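Local atomic coordinates of mRNA-binding protein PUF3 (Saccharomyces cerevisiae, PDB entry 3K49), a protein that binds the 3' untranslated regions of mRNAs encoding mostly mitochondrial proteins, promoting deadenylation and decay of COX17 mRNA and bringing messages to the vicinity of mitochondria. Residues A295-K309 against L331-L343. Numbering follows the deposited sequence.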
ATOM      1  N   ALA A 295       2.130  30.647  27.373  1.00 90.30           N
ATOM      2  CA  ALA A 295       2.897  30.464  26.149  1.00 89.94           C
ATOM      3  C   ALA A 295       4.315  31.006  26.281  1.00 95.95           C
ATOM      4  O   ALA A 295       5.284  30.324  25.939  1.00 95.93           O
ATOM      5  CB  ALA A 295       2.182  31.112  24.972  1.00 80.51           C
ATOM      6  N   LEU A 296       4.437  32.229  26.783  1.00 90.78           N
ATOM      7  CA  LEU A 296       5.746  32.859  26.914  1.00 91.17           C
ATOM      8  C   LEU A 296       6.622  32.173  27.956  1.00101.16           C
ATOM      9  O   LEU A 296       7.848  32.142  27.825  1.00102.15           O
ATOM     10  CB  LEU A 296       5.604  34.346  27.227  1.00 89.15           C
ATOM     11  CG  LEU A 296       5.725  35.253  26.002  1.00 96.19           C
ATOM     12  CD1 LEU A 296       5.270  36.676  26.304  1.00 98.07           C
ATOM     13  CD2 LEU A 296       7.159  35.231  25.478  1.00 92.03           C
ATOM     14  N   ASN A 297       5.990  31.625  28.989  1.00102.09           N
ATOM     15  CA  ASN A 297       6.720  30.949  30.054  1.00103.93           C
ATOM     16  C   ASN A 297       6.157  29.557  30.340  1.00102.36           C
ATOM     17  O   ASN A 297       5.401  29.366  31.292  1.00 97.96           O
ATOM     18  CB  ASN A 297       6.727  31.801  31.324  1.00103.21           C
ATOM     19  CG  ASN A 297       7.840  31.412  32.278  1.00115.51           C
ATOM     20  OD1 ASN A 297       8.909  30.967  31.854  1.00117.49           O
ATOM     21  ND2 ASN A 297       7.595  31.580  33.575  1.00119.89           N
ATOM     22  N   LEU A 298       6.523  28.592  29.502  1.00102.01           N
ATOM     23  CA  LEU A 298       6.068  27.219  29.674  1.00 92.95           C
ATOM     24  C   LEU A 298       7.028  26.469  30.573  1.00 87.01           C
ATOM     25  O   LEU A 298       8.188  26.862  30.717  1.00 90.29           O
ATOM     26  CB  LEU A 298       5.956  26.503  28.324  1.00 87.32           C
ATOM     27  CG  LEU A 298       4.779  26.883  27.424  1.00 86.98           C
ATOM     28  CD1 LEU A 298       4.873  26.162  26.086  1.00 87.87           C
ATOM     29  CD2 LEU A 298       3.460  26.578  28.114  1.00 78.59           C
ATOM     30  N   GLU A 299       6.539  25.391  31.176  1.00 83.32           N
ATOM     31  CA  GLU A 299       7.365  24.552  32.034  1.00 86.56           C
ATOM     32  C   GLU A 299       7.894  23.365  31.251  1.00 88.46           C
ATOM     33  O   GLU A 299       7.299  22.950  30.258  1.00 90.06           O
ATOM     34  CB  GLU A 299       6.570  24.065  33.245  1.00 90.99           C
ATOM     35  CG  GLU A 299       5.781  25.162  33.935  1.00102.81           C
ATOM     36  CD  GLU A 299       5.110  24.689  35.204  1.00115.46           C
ATOM     37  OE1 GLU A 299       5.751  23.928  35.962  1.00119.11           O
ATOM     38  OE2 GLU A 299       3.946  25.084  35.440  1.00115.73           O
ATOM     39  N   ASP A 300       9.011  22.815  31.712  1.00 91.89           N
ATOM     40  CA  ASP A 300       9.673  21.720  31.017  1.00 91.54           C
ATOM     41  C   ASP A 300       8.866  20.422  31.044  1.00 88.11           C
ATOM     42  O   ASP A 300       9.312  19.394  30.528  1.00 91.65           O
ATOM     43  CB  ASP A 300      11.068  21.494  31.606  1.00 95.78           C
ATOM     44  CG  ASP A 300      11.910  22.760  31.615  1.00102.54           C
ATOM     45  OD1 ASP A 300      11.492  23.765  30.997  1.00 98.48           O
ATOM     46  OD2 ASP A 300      12.991  22.748  32.240  1.00103.70           O
ATOM     47  N   ASP A 301       7.681  20.470  31.641  1.00 80.32           N
ATOM     48  CA  ASP A 301       6.808  19.299  31.690  1.00 82.68           C
ATOM     49  C   ASP A 301       5.454  19.554  31.024  1.00 80.52           C
ATOM     50  O   ASP A 301       4.592  18.674  30.985  1.00 81.28           O
ATOM     51  CB  ASP A 301       6.639  18.776  33.127  1.00 91.48           C
ATOM     52  CG  ASP A 301       5.965  19.780  34.057  1.00 95.78           C
ATOM     53  OD1 ASP A 301       5.172  19.340  34.915  1.00 99.94           O
ATOM     54  OD2 ASP A 301       6.229  20.998  33.945  1.00 98.65           O
ATOM     55  N   SER A 302       5.273  20.761  30.501  1.00 76.42           N
ATOM     56  CA  SER A 302       4.105  21.067  29.682  1.00 80.08           C
ATOM     57  C   SER A 302       4.154  20.274  28.374  1.00 77.85           C
ATOM     58  O   SER A 302       5.228  20.096  27.790  1.00 77.11           O
ATOM     59  CB  SER A 302       4.051  22.559  29.376  1.00 74.32           C
ATOM     60  OG  SER A 302       5.136  22.936  28.544  1.00 75.24           O
ATOM     61  N   PRO A 303       2.988  19.799  27.910  1.00 71.39           N
ATOM     62  CA  PRO A 303       2.865  19.025  26.669  1.00 77.06           C
ATOM     63  C   PRO A 303       3.760  19.542  25.546  1.00 71.80           C
ATOM     64  O   PRO A 303       4.610  18.791  25.057  1.00 68.01           O
ATOM     65  CB  PRO A 303       1.391  19.198  26.311  1.00 78.76           C
ATOM     66  CG  PRO A 303       0.722  19.286  27.646  1.00 68.44           C
ATOM     67  CD  PRO A 303       1.679  20.015  28.551  1.00 69.30           C
ATOM     68  N   MET A 304       3.577  20.804  25.163  1.00 70.08           N
ATOM     69  CA  MET A 304       4.349  21.427  24.089  1.00 66.64           C
ATOM     70  C   MET A 304       5.837  21.138  24.192  1.00 76.79           C
ATOM     71  O   MET A 304       6.452  20.666  23.234  1.00 80.55           O
ATOM     72  CB  MET A 304       4.143  22.937  24.103  1.00 76.26           C
ATOM     73  CG  MET A 304       2.763  23.373  23.668  1.00 90.37           C
ATOM     74  SD  MET A 304       2.641  23.420  21.871  1.00101.93           S
ATOM     75  CE  MET A 304       3.986  24.543  21.499  1.00 84.53           C
ATOM     76  N   ILE A 305       6.412  21.425  25.355  1.00 72.55           N
ATOM     77  CA  ILE A 305       7.855  21.329  25.538  1.00 68.90           C
ATOM     78  C   ILE A 305       8.343  19.888  25.537  1.00 71.84           C
ATOM     79  O   ILE A 305       9.409  19.590  24.995  1.00 73.03           O
ATOM     80  CB  ILE A 305       8.301  21.977  26.859  1.00 77.94           C
ATOM     81  CG1 ILE A 305       7.855  23.437  26.915  1.00 78.50           C
ATOM     82  CG2 ILE A 305       9.809  21.863  27.025  1.00 73.33           C
ATOM     83  CD1 ILE A 305       8.418  24.289  25.801  1.00 76.17           C
ATOM     84  N   LEU A 306       7.569  18.995  26.149  1.00 69.62           N
ATOM     85  CA  LEU A 306       7.882  17.571  26.108  1.00 68.24           C
ATOM     86  C   LEU A 306       7.882  17.105  24.657  1.00 77.39           C
ATOM     87  O   LEU A 306       8.629  16.208  24.281  1.00 67.47           O
ATOM     88  CB  LEU A 306       6.849  16.764  26.885  1.00 60.62           C
ATOM     89  CG  LEU A 306       6.854  16.829  28.408  1.00 73.68           C
ATOM     90  CD1 LEU A 306       5.637  16.091  28.945  1.00 73.27           C
ATOM     91  CD2 LEU A 306       8.137  16.241  28.976  1.00 60.92           C
ATOM     92  N   MET A 307       7.027  17.724  23.852  1.00 72.63           N
ATOM     93  CA  MET A 307       6.881  17.359  22.453  1.00 72.88           C
ATOM     94  C   MET A 307       7.997  17.934  21.578  1.00 74.66           C
ATOM     95  O   MET A 307       8.613  17.201  20.804  1.00 72.18           O
ATOM     96  CB  MET A 307       5.491  17.757  21.941  1.00 61.82           C
ATOM     97  CG  MET A 307       4.399  16.806  22.422  1.00 49.39           C
ATOM     98  SD  MET A 307       2.738  17.296  21.948  1.00 68.60           S
ATOM     99  CE  MET A 307       2.876  17.317  20.159  1.00 67.82           C
ATOM    100  N   ILE A 308       8.268  19.230  21.715  1.00 67.78           N
ATOM    101  CA  ILE A 308       9.345  19.874  20.964  1.00 71.38           C
ATOM    102  C   ILE A 308      10.682  19.151  21.108  1.00 80.34           C
ATOM    103  O   ILE A 308      11.485  19.118  20.174  1.00 79.22           O
ATOM    104  CB  ILE A 308       9.548  21.334  21.398  1.00 77.43           C
ATOM    105  CG1 ILE A 308       8.254  22.126  21.220  1.00 81.22           C
ATOM    106  CG2 ILE A 308      10.670  21.975  20.598  1.00 76.93           C
ATOM    107  CD1 ILE A 308       8.347  23.554  21.728  1.00 88.41           C
ATOM    108  N   LYS A 309      10.915  18.567  22.278  1.00 74.26           N
ATOM    109  CA  LYS A 309      12.200  17.942  22.580  1.00 71.65           C
ATOM    110  C   LYS A 309      12.281  16.476  22.153  1.00 77.92           C
ATOM    111  O   LYS A 309      13.345  15.858  22.235  1.00 80.38           O
ATOM    112  CB  LYS A 309      12.496  18.030  24.078  1.00 83.19           C
ATOM    113  CG  LYS A 309      12.724  19.442  24.587  1.00 81.13           C
ATOM    114  CD  LYS A 309      13.017  19.453  26.075  1.00 82.55           C
ATOM    115  CE  LYS A 309      13.250  20.866  26.581  1.00 95.59           C
ATOM    116  NZ  LYS A 309      13.543  20.895  28.039  1.00101.77           N
ATOM    117  N   LEU A 331      -0.868  30.968  19.643  1.00 88.96           N
ATOM    118  CA  LEU A 331      -0.222  30.527  20.877  1.00 90.95           C
ATOM    119  C   LEU A 331       0.901  29.522  20.625  1.00 89.04           C
ATOM    120  O   LEU A 331       1.892  29.488  21.354  1.00 85.35           O
ATOM    121  CB  LEU A 331      -1.258  29.923  21.828  1.00 92.99           C
ATOM    122  CG  LEU A 331      -2.624  30.616  21.839  1.00100.74           C
ATOM    123  CD1 LEU A 331      -3.557  29.958  22.850  1.00 96.57           C
ATOM    124  CD2 LEU A 331      -2.489  32.109  22.115  1.00 98.74           C
ATOM    125  N   ILE A 332       0.743  28.709  19.587  1.00 86.82           N
ATOM    126  CA  ILE A 332       1.713  27.668  19.283  1.00 80.72           C
ATOM    127  C   ILE A 332       3.038  28.265  18.824  1.00 81.90           C
ATOM    128  O   ILE A 332       4.116  27.820  19.235  1.00 76.66           O
ATOM    129  CB  ILE A 332       1.164  26.687  18.219  1.00 83.12           C
ATOM    130  CG1 ILE A 332      -0.000  25.883  18.805  1.00 75.62           C
ATOM    131  CG2 ILE A 332       2.269  25.762  17.711  1.00 72.94           C
ATOM    132  CD1 ILE A 332      -0.685  24.968  17.826  1.00 82.80           C
ATOM    133  N   VAL A 333       2.953  29.278  17.972  1.00 78.75           N
ATOM    134  CA  VAL A 333       4.145  29.892  17.402  1.00 84.71           C
ATOM    135  C   VAL A 333       5.001  30.526  18.484  1.00 84.46           C
ATOM    136  O   VAL A 333       6.197  30.255  18.598  1.00 89.08           O
ATOM    137  CB  VAL A 333       3.783  30.975  16.370  1.00 88.22           C
ATOM    138  CG1 VAL A 333       5.037  31.684  15.881  1.00 85.26           C
ATOM    139  CG2 VAL A 333       3.016  30.367  15.206  1.00 82.44           C
ATOM    140  N   ILE A 334       4.370  31.376  19.281  1.00 82.92           N
ATOM    141  CA  ILE A 334       5.067  32.105  20.327  1.00 85.44           C
ATOM    142  C   ILE A 334       5.760  31.165  21.305  1.00 82.37           C
ATOM    143  O   ILE A 334       6.879  31.433  21.745  1.00 85.93           O
ATOM    144  CB  ILE A 334       4.106  33.004  21.123  1.00 88.13           C
ATOM    145  CG1 ILE A 334       3.535  34.103  20.227  1.00104.92           C
ATOM    146  CG2 ILE A 334       4.816  33.603  22.328  1.00 72.49           C
ATOM    147  CD1 ILE A 334       2.406  34.883  20.862  1.00104.04           C
ATOM    148  N   ALA A 335       5.095  30.061  21.641  1.00 79.40           N
ATOM    149  CA  ALA A 335       5.682  29.056  22.526  1.00 72.50           C
ATOM    150  C   ALA A 335       6.968  28.493  21.934  1.00 81.88           C
ATOM    151  O   ALA A 335       7.973  28.337  22.633  1.00 77.93           O
ATOM    152  CB  ALA A 335       4.691  27.944  22.796  1.00 74.44           C
ATOM    153  N   ILE A 336       6.929  28.200  20.637  1.00 84.94           N
ATOM    154  CA  ILE A 336       8.079  27.640  19.939  1.00 80.72           C
ATOM    155  C   ILE A 336       9.216  28.644  19.919  1.00 82.06           C
ATOM    156  O   ILE A 336      10.361  28.310  20.227  1.00 92.89           O
ATOM    157  CB  ILE A 336       7.726  27.232  18.494  1.00 80.92           C
ATOM    158  CG1 ILE A 336       6.533  26.278  18.491  1.00 81.06           C
ATOM    159  CG2 ILE A 336       8.917  26.582  17.820  1.00 71.85           C
ATOM    160  CD1 ILE A 336       6.056  25.897  17.123  1.00 78.04           C
ATOM    161  N   ARG A 337       8.893  29.878  19.552  1.00 83.25           N
ATOM    162  CA  ARG A 337       9.878  30.952  19.535  1.00 93.37           C
ATOM    163  C   ARG A 337      10.556  31.070  20.895  1.00 93.82           C
ATOM    164  O   ARG A 337      11.779  31.204  20.990  1.00 95.80           O
ATOM    165  CB  ARG A 337       9.217  32.277  19.155  1.00 92.35           C
ATOM    166  CG  ARG A 337       8.965  32.451  17.665  1.00 92.26           C
ATOM    167  CD  ARG A 337       7.978  33.589  17.415  1.00101.59           C
ATOM    168  NE  ARG A 337       7.893  33.967  16.004  1.00104.87           N
ATOM    169  CZ  ARG A 337       6.902  34.684  15.481  1.00109.82           C
ATOM    170  NH1 ARG A 337       5.904  35.097  16.251  1.00113.07           N
ATOM    171  NH2 ARG A 337       6.905  34.986  14.187  1.00109.18           N
ATOM    172  N   ALA A 338       9.753  31.002  21.948  1.00 89.75           N
ATOM    173  CA  ALA A 338      10.269  31.067  23.309  1.00 94.76           C
ATOM    174  C   ALA A 338      11.271  29.954  23.604  1.00 99.39           C
ATOM    175  O   ALA A 338      12.309  30.196  24.219  1.00107.03           O
ATOM    176  CB  ALA A 338       9.126  31.026  24.306  1.00 94.72           C
ATOM    177  N   TYR A 339      10.960  28.735  23.169  1.00 97.87           N
ATOM    178  CA  TYR A 339      11.813  27.583  23.464  1.00 95.40           C
ATOM    179  C   TYR A 339      13.210  27.721  22.870  1.00 95.80           C
ATOM    180  O   TYR A 339      14.189  27.230  23.431  1.00 95.52           O
ATOM    181  CB  TYR A 339      11.176  26.281  22.975  1.00 95.64           C
ATOM    182  CG  TYR A 339      12.115  25.098  23.074  1.00 94.12           C
ATOM    183  CD1 TYR A 339      12.300  24.436  24.278  1.00 92.88           C
ATOM    184  CD2 TYR A 339      12.830  24.654  21.965  1.00 92.04           C
ATOM    185  CE1 TYR A 339      13.164  23.363  24.376  1.00 95.40           C
ATOM    186  CE2 TYR A 339      13.696  23.581  22.055  1.00 88.21           C
ATOM    187  CZ  TYR A 339      13.858  22.939  23.263  1.00 94.41           C
ATOM    188  OH  TYR A 339      14.720  21.869  23.360  1.00105.78           O
ATOM    189  N   LEU A 340      13.295  28.379  21.724  1.00 98.51           N
ATOM    190  CA  LEU A 340      14.570  28.564  21.055  1.00105.07           C
ATOM    191  C   LEU A 340      15.455  29.509  21.855  1.00109.32           C
ATOM    192  O   LEU A 340      16.658  29.293  21.982  1.00103.04           O
ATOM    193  CB  LEU A 340      14.339  29.099  19.645  1.00111.82           C
ATOM    194  CG  LEU A 340      13.443  28.198  18.791  1.00106.59           C
ATOM    195  CD1 LEU A 340      13.014  28.892  17.504  1.00105.57           C
ATOM    196  CD2 LEU A 340      14.147  26.881  18.490  1.00 99.85           C
ATOM    197  N   ASP A 341      14.841  30.551  22.403  1.00116.01           N
ATOM    198  CA  ASP A 341      15.551  31.537  23.208  1.00113.16           C
ATOM    199  C   ASP A 341      16.292  30.896  24.376  1.00116.61           C
ATOM    200  O   ASP A 341      17.518  30.976  24.457  1.00120.25           O
ATOM    201  CB  ASP A 341      14.574  32.593  23.725  1.00114.11           C
ATOM    202  CG  ASP A 341      13.822  33.288  22.602  1.00116.53           C
ATOM    203  OD1 ASP A 341      14.330  33.283  21.459  1.00113.42           O
ATOM    204  OD2 ASP A 341      12.728  33.838  22.863  1.00102.89           O
ATOM    205  N   LYS A 342      15.541  30.262  25.273  1.00112.35           N
ATOM    206  CA  LYS A 342      16.117  29.629  26.460  1.00116.43           C
ATOM    207  C   LYS A 342      17.351  28.795  26.136  1.00118.98           C
ATOM    208  O   LYS A 342      18.403  28.944  26.763  1.00121.14           O
ATOM    209  CB  LYS A 342      15.073  28.758  27.170  1.00116.90           C
ATOM    210  CG  LYS A 342      15.646  27.846  28.253  1.00110.24           C
ATOM    211  CD  LYS A 342      14.541  27.182  29.064  1.00110.37           C
ATOM    212  CE  LYS A 342      13.725  28.215  29.835  1.00111.70           C
ATOM    213  NZ  LYS A 342      12.637  27.609  30.655  1.00100.02           N
ATOM    214  N   LEU A 343      17.212  27.914  25.153  1.00121.19           N
ATOM    215  CA  LEU A 343      18.287  27.008  24.777  1.00123.64           C
ATOM    216  C   LEU A 343      19.448  27.784  24.174  1.00123.20           C
ATOM    217  O   LEU A 343      20.615  27.432  24.353  1.00119.24           O
ATOM    218  CB  LEU A 343      17.771  25.974  23.777  1.00117.63           C
ATOM    219  CG  LEU A 343      18.576  24.680  23.676  1.00121.32           C
ATOM    220  CD1 LEU A 343      18.953  24.183  25.062  1.00121.79           C
ATOM    221  CD2 LEU A 343      17.789  23.625  22.922  1.00119.07           C
TER
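The carbonyl O of E299 is gripped twice by S302, whose OG lies 2.8 Å from it and in the carbonyl plane, while the backbone N of S302 bonds to the same oxygen. S302 is the N-cap residue of helix 303-308, and the loop before it carries L298 and D300 to helix 331-343. A335 takes two side chains on its small methyl: L298 CD1 comes within 3.7 Å of A335 CB, and M304 CE does the same. Bends at chi2 and chi3 (-82° and -57°) curl the M304 chain round so that its methyl also reaches the neighbourhood of I332 and I336. Farther along, Y339 carries the largest share of the contact. Its CG is anti to the backbone N (chi1 171°), which places the ring against I308, K309 and I305. I308 lays CG2 over one ring face, a CH-pi contact 4.0 Å from the Y339 centroid and displaced toward the rim. The extended K309 chain crosses at the ring edge, with CE 3.3 Å from Y339 CE1, and I305 CD1 approaches obliquely. At the end of helix 292-296 the backbones come closest, A295 O lying 3.7 Å from A335 CA; A338 CB sits by L296 O, and L296 CG packs 4.1 Å from I334 CG2. At the exposed margin, D300 OD1 and K342 NZ sit 4.0 Å apart, too far for a salt bridge but probably weakly attractive. Helix 355-364 extends the apolar packing, L360 meeting I308 and V364 meeting I336. The contact belongs to the C-terminal end of the Pumilio homology domain, a curved array of helical repeats, and comes within about 3 Å of the bound RNA at the nearest atoms. With no hydrogen bond joining the two segments, their cohesion rests chiefly on methyl and ring packing.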